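3'-5'-exonuclease (Saccharomyces cerevisiae, PDB 3E2V) probably cuts double-stranded DNA as an endonuclease and trims it from the 3' to the 5' end as a magnesium-dependent exonuclease of the TatD family. Local coordinates at residues Y14-L19 / L300-P305; E45-R50 / N357-M362; V52-V57 / K82-I87. All blocks are in the same frame, centred on the assembly; numbering follows the deposited sequence.

In the fold
The three contacts lie in one TIM-barrel-type domain of eight parallel strands. Contact 1 joins the first strand, 14-16, to the chain leaving the last, 298-300, and so closes the barrel beside the magnesium. Contact 3 pairs the second and third strands; 52-57 is the sheet neighbour of 14-16. Contact 2 sets helix 40-49, which runs into strand 52-57, against the turn before helix 362-373. The centre of contact 1 lies about 9 Å from those of contacts 2 and 3, which are about 13 Å apart. Along the chain, contact 3 is nested inside both others, whose segments alternate. Contacts 1 and 2 thus join N- and C-terminal parts, contact 1 at the metal site and contact 2 farther out.

Contact 1 (Y14-L19 / L300-P305); sequences YYDIGL and LETDAP. With MG (magnesium ion), chain E.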
loop_
_atom_site.group_PDB
_atom_site.type_symbol
_atom_site.label_atom_id
_atom_site.label_comp_id
_atom_site.label_asym_id
_atom_site.label_seq_id
_atom_site.Cartn_x
_atom_site.Cartn_y
_atom_site.Cartn_z
ATOM N N TYR A 14 -16.121 -1.278 4.158
ATOM C CA TYR A 14 -14.713 -0.817 4.153
ATOM C C TYR A 14 -13.898 -1.516 3.077
ATOM O O TYR A 14 -14.145 -2.675 2.741
ATOM C CB TYR A 14 -14.044 -1.079 5.509
ATOM C CG TYR A 14 -14.771 -0.522 6.709
ATOM C CD1 TYR A 14 -14.762 0.856 6.977
ATOM C CD2 TYR A 14 -15.415 -1.367 7.606
ATOM C CE1 TYR A 14 -15.423 1.371 8.083
ATOM C CE2 TYR A 14 -16.084 -0.857 8.739
ATOM C CZ TYR A 14 -16.091 0.508 8.960
ATOM O OH TYR A 14 -16.729 1.005 10.078
ATOM N N TYR A 15 -12.901 -0.792 2.564
ATOM C CA TYR A 15 -12.024 -1.282 1.519
ATOM C C TYR A 15 -10.613 -0.949 1.978
ATOM O O TYR A 15 -10.170 0.210 1.882
ATOM C CB TYR A 15 -12.357 -0.563 0.216
ATOM C CG TYR A 15 -11.862 -1.171 -1.068
ATOM C CD1 TYR A 15 -12.689 -1.132 -2.186
ATOM C CD2 TYR A 15 -10.575 -1.713 -1.208
ATOM C CE1 TYR A 15 -12.282 -1.634 -3.393
ATOM C CE2 TYR A 15 -10.153 -2.255 -2.449
ATOM C CZ TYR A 15 -11.040 -2.183 -3.531
ATOM O OH TYR A 15 -10.724 -2.676 -4.776
ATOM N N ASP A 16 -9.917 -1.959 2.515
ATOM C CA ASP A 16 -8.579 -1.732 3.076
ATOM C C ASP A 16 -7.575 -1.698 1.940
ATOM O O ASP A 16 -7.321 -2.729 1.316
ATOM C CB ASP A 16 -8.241 -2.853 4.067
ATOM C CG ASP A 16 -6.954 -2.610 4.852
ATOM O OD1 ASP A 16 -6.143 -1.714 4.495
ATOM O OD2 ASP A 16 -6.758 -3.349 5.852
ATOM N N ILE A 17 -7.017 -0.524 1.647
ATOM C CA ILE A 17 -6.074 -0.414 0.509
ATOM C C ILE A 17 -4.658 -0.822 0.873
ATOM O O ILE A 17 -3.787 -0.808 0.006
ATOM C CB ILE A 17 -6.068 1.000 -0.145
ATOM C CG1 ILE A 17 -5.425 2.047 0.766
ATOM C CG2 ILE A 17 -7.497 1.390 -0.512
ATOM C CD1 ILE A 17 -4.941 3.308 0.033
ATOM N N GLY A 18 -4.452 -1.234 2.129
ATOM C CA GLY A 18 -3.110 -1.536 2.616
ATOM C C GLY A 18 -3.049 -2.769 3.482
ATOM O O GLY A 18 -2.777 -2.686 4.685
ATOM N N LEU A 19 -3.288 -3.925 2.881
ATOM C CA LEU A 19 -3.230 -5.152 3.628
ATOM C C LEU A 19 -1.959 -5.939 3.268
ATOM O O LEU A 19 -1.808 -6.418 2.141
ATOM C CB LEU A 19 -4.496 -5.974 3.357
ATOM C CG LEU A 19 -4.573 -7.369 3.999
ATOM C CD1 LEU A 19 -4.317 -7.304 5.499
ATOM C CD2 LEU A 19 -5.929 -7.982 3.756
ATOM N N LEU A 300 -8.823 4.918 3.173
ATOM C CA LEU A 300 -8.553 4.281 4.465
ATOM C C LEU A 300 -7.799 2.974 4.272
ATOM O O LEU A 300 -8.002 2.249 3.285
ATOM C CB LEU A 300 -9.878 3.992 5.180
ATOM C CG LEU A 300 -10.738 5.202 5.530
ATOM C CD1 LEU A 300 -12.110 4.755 6.065
ATOM C CD2 LEU A 300 -9.996 6.005 6.576
ATOM N N GLU A 301 -6.949 2.655 5.247
ATOM C CA GLU A 301 -6.135 1.443 5.213
ATOM C C GLU A 301 -5.709 1.121 6.615
ATOM O O GLU A 301 -5.723 2.000 7.494
ATOM C CB GLU A 301 -4.880 1.608 4.341
ATOM C CG GLU A 301 -4.356 3.035 4.281
ATOM C CD GLU A 301 -2.887 3.105 3.874
ATOM O OE1 GLU A 301 -2.060 2.437 4.522
ATOM O OE2 GLU A 301 -2.573 3.844 2.929
ATOM N N THR A 302 -5.345 -0.142 6.836
ATOM C CA THR A 302 -4.803 -0.532 8.145
ATOM C C THR A 302 -3.282 -0.638 8.158
ATOM O O THR A 302 -2.641 -0.416 9.196
ATOM C CB THR A 302 -5.346 -1.892 8.663
ATOM O OG1 THR A 302 -5.024 -2.944 7.733
ATOM C CG2 THR A 302 -6.841 -1.832 8.953
ATOM N N ASP A 303 -2.681 -0.985 7.015
ATOM C CA ASP A 303 -1.256 -1.386 6.969
ATOM C C ASP A 303 -0.997 -2.627 7.821
ATOM O O ASP A 303 0.159 -2.900 8.185
ATOM C CB ASP A 303 -0.307 -0.230 7.348
ATOM C CG ASP A 303 1.047 -0.366 6.693
ATOM O OD1 ASP A 303 1.098 -0.795 5.512
ATOM O OD2 ASP A 303 2.063 -0.039 7.352
ATOM N N ALA A 304 -2.056 -3.392 8.099
ATOM C CA ALA A 304 -1.895 -4.602 8.930
ATOM C C ALA A 304 -0.759 -5.476 8.350
ATOM O O ALA A 304 -0.649 -5.636 7.125
ATOM C CB ALA A 304 -3.173 -5.354 8.987
ATOM N N PRO A 305 0.099 -6.046 9.201
ATOM C CA PRO A 305 0.004 -6.137 10.659
ATOM C C PRO A 305 0.551 -4.946 11.438
ATOM O O PRO A 305 0.609 -5.011 12.672
ATOM C CB PRO A 305 0.863 -7.363 10.962
ATOM C CG PRO A 305 1.996 -7.223 9.978
ATOM C CD PRO A 305 1.314 -6.726 8.687
HETATM MG MG MG E . 2.768 -0.148 4.151
HETATM O O HOH W 1 -10.584 3.135 1.755
HETATM O O HOH W 2 3.961 -1.492 5.161
HETATM O O HOH W 3 3.515 1.277 5.356
HETATM O O HOH W 4 2.381 -1.700 2.856
HETATM O O HOH W 5 4.813 0.654 2.803
#
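D16 and T302 make the two strong hydrogen bonds across the contact. D16 CG stands anti to the backbone N (chi1 -172°), which brings it nearer T302. D16 OD2 accepts from T302 OG1 at 2.6 Å through its syn lone pair. D16 OD1 accepts from T302 N at 2.9 Å and, in an Asx turn, from G18 N at 2.9 Å. Both N-H groups meet OD1 from well out of the carboxylate plane, on opposite faces. T302 OG1 accepts from A304 N, an ST turn. An alanine in place of D16 would probably leave T302 OG1 and the N-H groups of G18 and T302 without this acceptor, and the end of strand 14-16 less firmly joined to the loop after strand 298-300.

Two weak backbone bonds run from I17 N to L300 O and from D303 N to G18 O.

I17 CG1 lies 3.6 Å from E301 CB, and L19 CD1 meets A304 CB.

D303 OD1 binds the magnesium at 2.2 Å, together with H253 and four waters, and accepts from N20. The D16 bonds thus tie the first barrel strand to the loop carrying a metal ligand, while E301 hydrogen-bonds N277, S254 and, as second-shell support, H253.

Contact 2 (E45-R50 / N357-M362); sequences ERAAQR and NEPCNM
R46 and E358 form a side-on salt bridge between helix 40-49 of the TIM-type barrel and the residue just before the short 3-10 turn 359-360, which leads toward helix 362-373. R46 NE meets the syn lone pair of E358 OE1 at 2.7 Å. This bond is almost straight (176°) and lies in the guanidinium plane. R46 NH2 reaches E358 OE2 at 2.9 Å. That bond is more bent and tilted from both planes, consistent with the 42° between the guanidinium and carboxylate planes. The R46 chain bends at chi3 (-73°), which brings NE round to OE1.

Beside the bridge, the turn packs closely on the helix. C360 CB sits 3.6 Å from A47 CA and also touches R46 O. A47 CB meets P359 CG at 4.0 Å. At the helix end, R50 CG lies 3.9 Å from C360 CB. A water there donates to R50 O and to C360 O, so it links the two backbones where they do not bond directly.

A second shell steadies these groups. R46 NH2 also forms a salt bridge with D39, and E358 OE2 forms one with R356. The two arginines come close to each other, and the nearby carboxylates probably offset their like charges. R50 bridges to E363 on helix 362-373. M352 of strand 351-353 touches R46, E358 and C360. P359 also packs on L43, one turn back along helix 40-49, and on D16 of the first barrel strand.

The turn itself is held by bonds from N361 N to E358 O and from M362 N to P359 O. N357 ties down its start: N357 OD1 accepts from N361 ND2 at 2.8 Å, with the donor nearly along the C=O axis.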
loop_
_atom_site.group_PDB
_atom_site.type_symbol
_atom_site.label_atom_id
_atom_site.label_comp_id
_atom_site.label_asym_id
_atom_site.label_seq_id
_atom_site.Cartn_x
_atom_site.Cartn_y
_atom_site.Cartn_z
ATOM N N GLU A 45 -12.190 -13.798 7.779
ATOM C CA GLU A 45 -13.518 -13.936 8.388
ATOM C C GLU A 45 -13.786 -12.836 9.421
ATOM O O GLU A 45 -14.888 -12.263 9.457
ATOM C CB GLU A 45 -13.690 -15.344 8.984
ATOM C CG GLU A 45 -13.687 -16.419 7.902
ATOM C CD GLU A 45 -13.657 -17.858 8.415
ATOM O OE1 GLU A 45 -13.484 -18.084 9.631
ATOM O OE2 GLU A 45 -13.817 -18.765 7.567
ATOM N N ARG A 46 -12.792 -12.517 10.250
ATOM C CA ARG A 46 -12.918 -11.420 11.222
ATOM C C ARG A 46 -13.152 -10.092 10.502
ATOM O O ARG A 46 -14.009 -9.295 10.909
ATOM C CB ARG A 46 -11.688 -11.306 12.122
ATOM C CG ARG A 46 -11.564 -12.443 13.115
ATOM C CD ARG A 46 -10.467 -12.186 14.104
ATOM N NE ARG A 46 -9.097 -12.317 13.578
ATOM C CZ ARG A 46 -8.451 -13.473 13.448
ATOM N NH1 ARG A 46 -9.066 -14.634 13.700
ATOM N NH2 ARG A 46 -7.195 -13.472 13.012
ATOM N N ALA A 47 -12.389 -9.849 9.435
ATOM C CA ALA A 47 -12.551 -8.611 8.684
ATOM C C ALA A 47 -13.956 -8.492 8.069
ATOM O O ALA A 47 -14.585 -7.435 8.125
ATOM C CB ALA A 47 -11.455 -8.505 7.604
ATOM N N ALA A 48 -14.445 -9.590 7.488
ATOM C CA ALA A 48 -15.773 -9.600 6.847
ATOM C C ALA A 48 -16.865 -9.326 7.882
ATOM O O ALA A 48 -17.833 -8.591 7.625
ATOM C CB ALA A 48 -16.024 -10.921 6.152
ATOM N N GLN A 49 -16.690 -9.893 9.069
ATOM C CA GLN A 49 -17.633 -9.690 10.166
ATOM C C GLN A 49 -17.657 -8.227 10.605
ATOM O O GLN A 49 -18.694 -7.732 11.073
ATOM C CB GLN A 49 -17.288 -10.618 11.334
ATOM C CG GLN A 49 -18.334 -10.586 12.447
ATOM C CD GLN A 49 -18.167 -11.711 13.446
ATOM O OE1 GLN A 49 -17.888 -12.865 13.076
ATOM N NE2 GLN A 49 -18.338 -11.385 14.711
ATOM N N ARG A 50 -16.524 -7.530 10.457
ATOM C CA ARG A 50 -16.450 -6.099 10.756
ATOM C C ARG A 50 -16.539 -5.227 9.483
ATOM O O ARG A 50 -15.989 -4.125 9.416
ATOM C CB ARG A 50 -15.204 -5.771 11.597
ATOM C CG ARG A 50 -15.014 -6.630 12.855
ATOM C CD ARG A 50 -16.284 -6.643 13.716
ATOM N NE ARG A 50 -16.717 -5.268 13.990
ATOM C CZ ARG A 50 -17.973 -4.928 14.269
ATOM N NH1 ARG A 50 -18.927 -5.859 14.313
ATOM N NH2 ARG A 50 -18.263 -3.652 14.506
ATOM N N ASN A 357 -1.690 -6.117 14.118
ATOM C CA ASN A 357 -2.871 -5.435 13.592
ATOM C C ASN A 357 -3.555 -6.267 12.505
ATOM O O ASN A 357 -2.937 -7.160 11.916
ATOM C CB ASN A 357 -2.495 -4.035 13.097
ATOM C CG ASN A 357 -3.694 -3.127 12.958
ATOM O OD1 ASN A 357 -4.763 -3.380 13.532
ATOM N ND2 ASN A 357 -3.530 -2.069 12.172
ATOM N N GLU A 358 -4.842 -5.999 12.262
ATOM C CA GLU A 358 -5.611 -6.751 11.281
ATOM C C GLU A 358 -6.524 -5.855 10.459
ATOM O O GLU A 358 -6.899 -4.770 10.924
ATOM C CB GLU A 358 -6.479 -7.812 11.964
ATOM C CG GLU A 358 -5.704 -8.837 12.776
ATOM C CD GLU A 358 -6.536 -10.068 13.115
ATOM O OE1 GLU A 358 -7.728 -10.108 12.754
ATOM O OE2 GLU A 358 -6.000 -10.991 13.776
ATOM N N PRO A 359 -6.914 -6.320 9.259
ATOM C CA PRO A 359 -7.871 -5.532 8.455
ATOM C C PRO A 359 -9.230 -5.309 9.138
ATOM O O PRO A 359 -9.932 -4.339 8.796
ATOM C CB PRO A 359 -8.017 -6.354 7.159
ATOM C CG PRO A 359 -7.552 -7.746 7.526
ATOM C CD PRO A 359 -6.468 -7.545 8.557
ATOM N N CYS A 360 -9.614 -6.151 10.100
ATOM C CA CYS A 360 -10.880 -5.901 10.797
ATOM C C CYS A 360 -10.860 -4.618 11.607
ATOM O O CYS A 360 -11.901 -4.198 12.144
ATOM C CB CYS A 360 -11.302 -7.064 11.707
ATOM S SG CYS A 360 -10.218 -7.393 13.120
ATOM N N ASN A 361 -9.695 -3.989 11.706
ATOM C CA ASN A 361 -9.568 -2.731 12.425
ATOM C C ASN A 361 -9.741 -1.491 11.548
ATOM O O ASN A 361 -9.505 -0.370 11.992
ATOM C CB ASN A 361 -8.256 -2.698 13.215
ATOM C CG ASN A 361 -8.297 -3.630 14.414
ATOM O OD1 ASN A 361 -9.370 -4.065 14.829
ATOM N ND2 ASN A 361 -7.139 -3.971 14.945
ATOM N N MET A 362 -10.205 -1.696 10.320
ATOM C CA MET A 362 -10.601 -0.572 9.457
ATOM C C MET A 362 -11.559 0.381 10.166
ATOM O O MET A 362 -11.425 1.604 10.076
ATOM C CB MET A 362 -11.240 -1.106 8.173
ATOM C CG MET A 362 -10.191 -1.521 7.135
ATOM S SD MET A 362 -9.179 -0.138 6.385
ATOM C CE MET A 362 -10.458 0.521 5.242
HETATM O O HOH W 6 -13.512 -2.943 10.267
#

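Contact 3 (V52-V57 / K82-I87); sequences VKNALV and KLYHTI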
loop_
_atom_site.group_PDB
_atom_site.type_symbol
_atom_site.label_atom_id
_atom_site.label_comp_id
_atom_site.label_asym_id
_atom_site.label_seq_id
_atom_site.Cartn_x
_atom_site.Cartn_y
_atom_site.Cartn_z
ATOM N N VAL A 52 -15.563 -5.288 6.367
ATOM C CA VAL A 52 -14.560 -5.135 5.316
ATOM C C VAL A 52 -14.968 -6.005 4.139
ATOM O O VAL A 52 -15.087 -7.231 4.262
ATOM C CB VAL A 52 -13.128 -5.453 5.801
ATOM C CG1 VAL A 52 -12.096 -5.024 4.741
ATOM C CG2 VAL A 52 -12.855 -4.763 7.131
ATOM N N LYS A 53 -15.178 -5.363 2.991
ATOM C CA LYS A 53 -15.659 -6.053 1.814
ATOM C C LYS A 53 -14.536 -6.426 0.859
ATOM O O LYS A 53 -14.583 -7.473 0.217
ATOM C CB LYS A 53 -16.695 -5.199 1.076
ATOM C CG LYS A 53 -17.837 -4.718 1.946
ATOM C CD LYS A 53 -18.658 -5.865 2.539
ATOM C CE LYS A 53 -19.692 -5.311 3.495
ATOM N NZ LYS A 53 -20.493 -6.415 4.102
ATOM N N ASN A 54 -13.542 -5.551 0.726
ATOM C CA ASN A 54 -12.480 -5.720 -0.265
ATOM C C ASN A 54 -11.172 -5.315 0.399
ATOM O O ASN A 54 -11.189 -4.526 1.355
ATOM C CB ASN A 54 -12.670 -4.761 -1.454
ATOM C CG ASN A 54 -13.773 -5.170 -2.406
ATOM O OD1 ASN A 54 -13.539 -5.247 -3.621
ATOM N ND2 ASN A 54 -14.961 -5.385 -1.894
ATOM N N ALA A 55 -10.049 -5.855 -0.091
ATOM C CA ALA A 55 -8.748 -5.365 0.362
ATOM C C ALA A 55 -7.752 -5.482 -0.762
ATOM O O ALA A 55 -7.884 -6.339 -1.638
ATOM C CB ALA A 55 -8.264 -6.131 1.587
ATOM N N LEU A 56 -6.762 -4.593 -0.735
ATOM C CA LEU A 56 -5.674 -4.615 -1.686
ATOM C C LEU A 56 -4.437 -5.162 -0.979
ATOM O O LEU A 56 -3.966 -4.569 0.010
ATOM C CB LEU A 56 -5.423 -3.192 -2.207
ATOM C CG LEU A 56 -4.354 -3.035 -3.294
ATOM C CD1 LEU A 56 -4.824 -3.676 -4.607
ATOM C CD2 LEU A 56 -4.091 -1.544 -3.520
ATOM N N VAL A 57 -3.929 -6.292 -1.475
ATOM C CA VAL A 57 -2.754 -6.953 -0.902
ATOM C C VAL A 57 -1.503 -6.360 -1.536
ATOM O O VAL A 57 -1.385 -6.324 -2.743
ATOM C CB VAL A 57 -2.826 -8.485 -1.137
ATOM C CG1 VAL A 57 -1.577 -9.212 -0.633
ATOM C CG2 VAL A 57 -4.065 -9.053 -0.455
ATOM N N LYS A 82 -13.235 -9.801 -1.086
ATOM C CA LYS A 82 -12.682 -9.793 -2.424
ATOM C C LYS A 82 -11.278 -9.199 -2.323
ATOM O O LYS A 82 -11.110 -8.053 -1.880
ATOM C CB LYS A 82 -13.551 -8.990 -3.392
ATOM C CG LYS A 82 -13.031 -8.966 -4.817
ATOM C CD LYS A 82 -13.021 -10.353 -5.465
ATOM C CE LYS A 82 -12.335 -10.333 -6.820
ATOM N NZ LYS A 82 -11.798 -11.679 -7.188
ATOM N N LEU A 83 -10.280 -9.992 -2.707
ATOM C CA LEU A 83 -8.894 -9.559 -2.628
ATOM C C LEU A 83 -8.333 -9.220 -3.986
ATOM O O LEU A 83 -8.454 -9.987 -4.953
ATOM C CB LEU A 83 -8.038 -10.637 -1.987
ATOM C CG LEU A 83 -8.403 -11.018 -0.551
ATOM C CD1 LEU A 83 -7.541 -12.170 -0.076
ATOM C CD2 LEU A 83 -8.254 -9.846 0.391
ATOM N N TYR A 84 -7.715 -8.044 -4.032
ATOM C CA TYR A 84 -6.911 -7.613 -5.162
ATOM C C TYR A 84 -5.469 -7.475 -4.714
ATOM O O TYR A 84 -5.183 -7.579 -3.534
ATOM C CB TYR A 84 -7.458 -6.305 -5.739
ATOM C CG TYR A 84 -8.909 -6.433 -6.143
ATOM C CD1 TYR A 84 -9.276 -7.264 -7.194
ATOM C CD2 TYR A 84 -9.900 -5.750 -5.462
ATOM C CE1 TYR A 84 -10.607 -7.404 -7.570
ATOM C CE2 TYR A 84 -11.242 -5.886 -5.824
ATOM C CZ TYR A 84 -11.587 -6.711 -6.873
ATOM O OH TYR A 84 -12.920 -6.833 -7.222
ATOM N N HIS A 85 -4.541 -7.285 -5.652
ATOM C CA HIS A 85 -3.153 -7.073 -5.244
ATOM C C HIS A 85 -2.400 -6.138 -6.175
ATOM O O HIS A 85 -2.857 -5.810 -7.292
ATOM C CB HIS A 85 -2.415 -8.407 -5.158
ATOM C CG HIS A 85 -2.194 -9.024 -6.500
ATOM N ND1 HIS A 85 -1.092 -8.728 -7.271
ATOM C CD2 HIS A 85 -2.975 -9.840 -7.248
ATOM C CE1 HIS A 85 -1.170 -9.388 -8.415
ATOM N NE2 HIS A 85 -2.299 -10.075 -8.421
ATOM N N THR A 86 -1.225 -5.728 -5.707
ATOM C CA THR A 86 -0.345 -4.901 -6.518
ATOM C C THR A 86 0.801 -5.753 -7.056
ATOM O O THR A 86 0.995 -6.914 -6.640
ATOM C CB THR A 86 0.253 -3.721 -5.675
ATOM O OG1 THR A 86 1.280 -4.224 -4.805
ATOM C CG2 THR A 86 -0.818 -3.050 -4.820
ATOM N N ILE A 87 1.549 -5.165 -8.001
ATOM C CA ILE A 87 2.841 -5.679 -8.486
ATOM C C ILE A 87 3.793 -4.507 -8.627
ATOM O O ILE A 87 3.468 -3.506 -9.258
ATOM C CB ILE A 87 2.716 -6.362 -9.856
ATOM C CG1 ILE A 87 1.753 -7.555 -9.782
ATOM C CG2 ILE A 87 4.115 -6.785 -10.366
ATOM C CD1 ILE A 87 1.476 -8.207 -11.146
#
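The Y84 ring meets the side-chain amide of N54 at its edge. N54 OD1 lies near the ring plane, 3.2 Å from Y84 CE2, and the amide and ring planes are 38° apart. The H85 ring has I87 CG1 in plane at its edge. H85 ND1 donates to T86 O at 2.8 Å; the acceptor lies in the ring plane, while the donor stands above the carbonyl plane. This bond is likely to hold the rotation of the imidazole.

Five backbone bonds form a parallel ladder, from K82 N with K53 O to T86 N with V57 O. The strand axes cross at 23°.

On the face with N54 and Y84, L56 CD1 touches Y84 CB at 3.9 Å. With L56 CG anti to its backbone N (chi1 -176°) and 3.9 Å from T86 CG2, L56 CD2 meets the same carbon at 3.8 Å. On the other face, L83 CD2 packs on A55 CB and, less closely, on V57 CG2.

T86 OG1 hydrogen-bonds with G59 N and G160 O. The T86 side chain lies about 5 Å from that of E161, a magnesium-binding residue with no metal bound to it in this model. The strands are the second and third of the TIM-type barrel, joined as a beta-alpha-beta unit through helix 62-75, which packs on V57, L83 and H85. Strand 14-16 flanks 52-57, and strand 156-165 flanks 82-87.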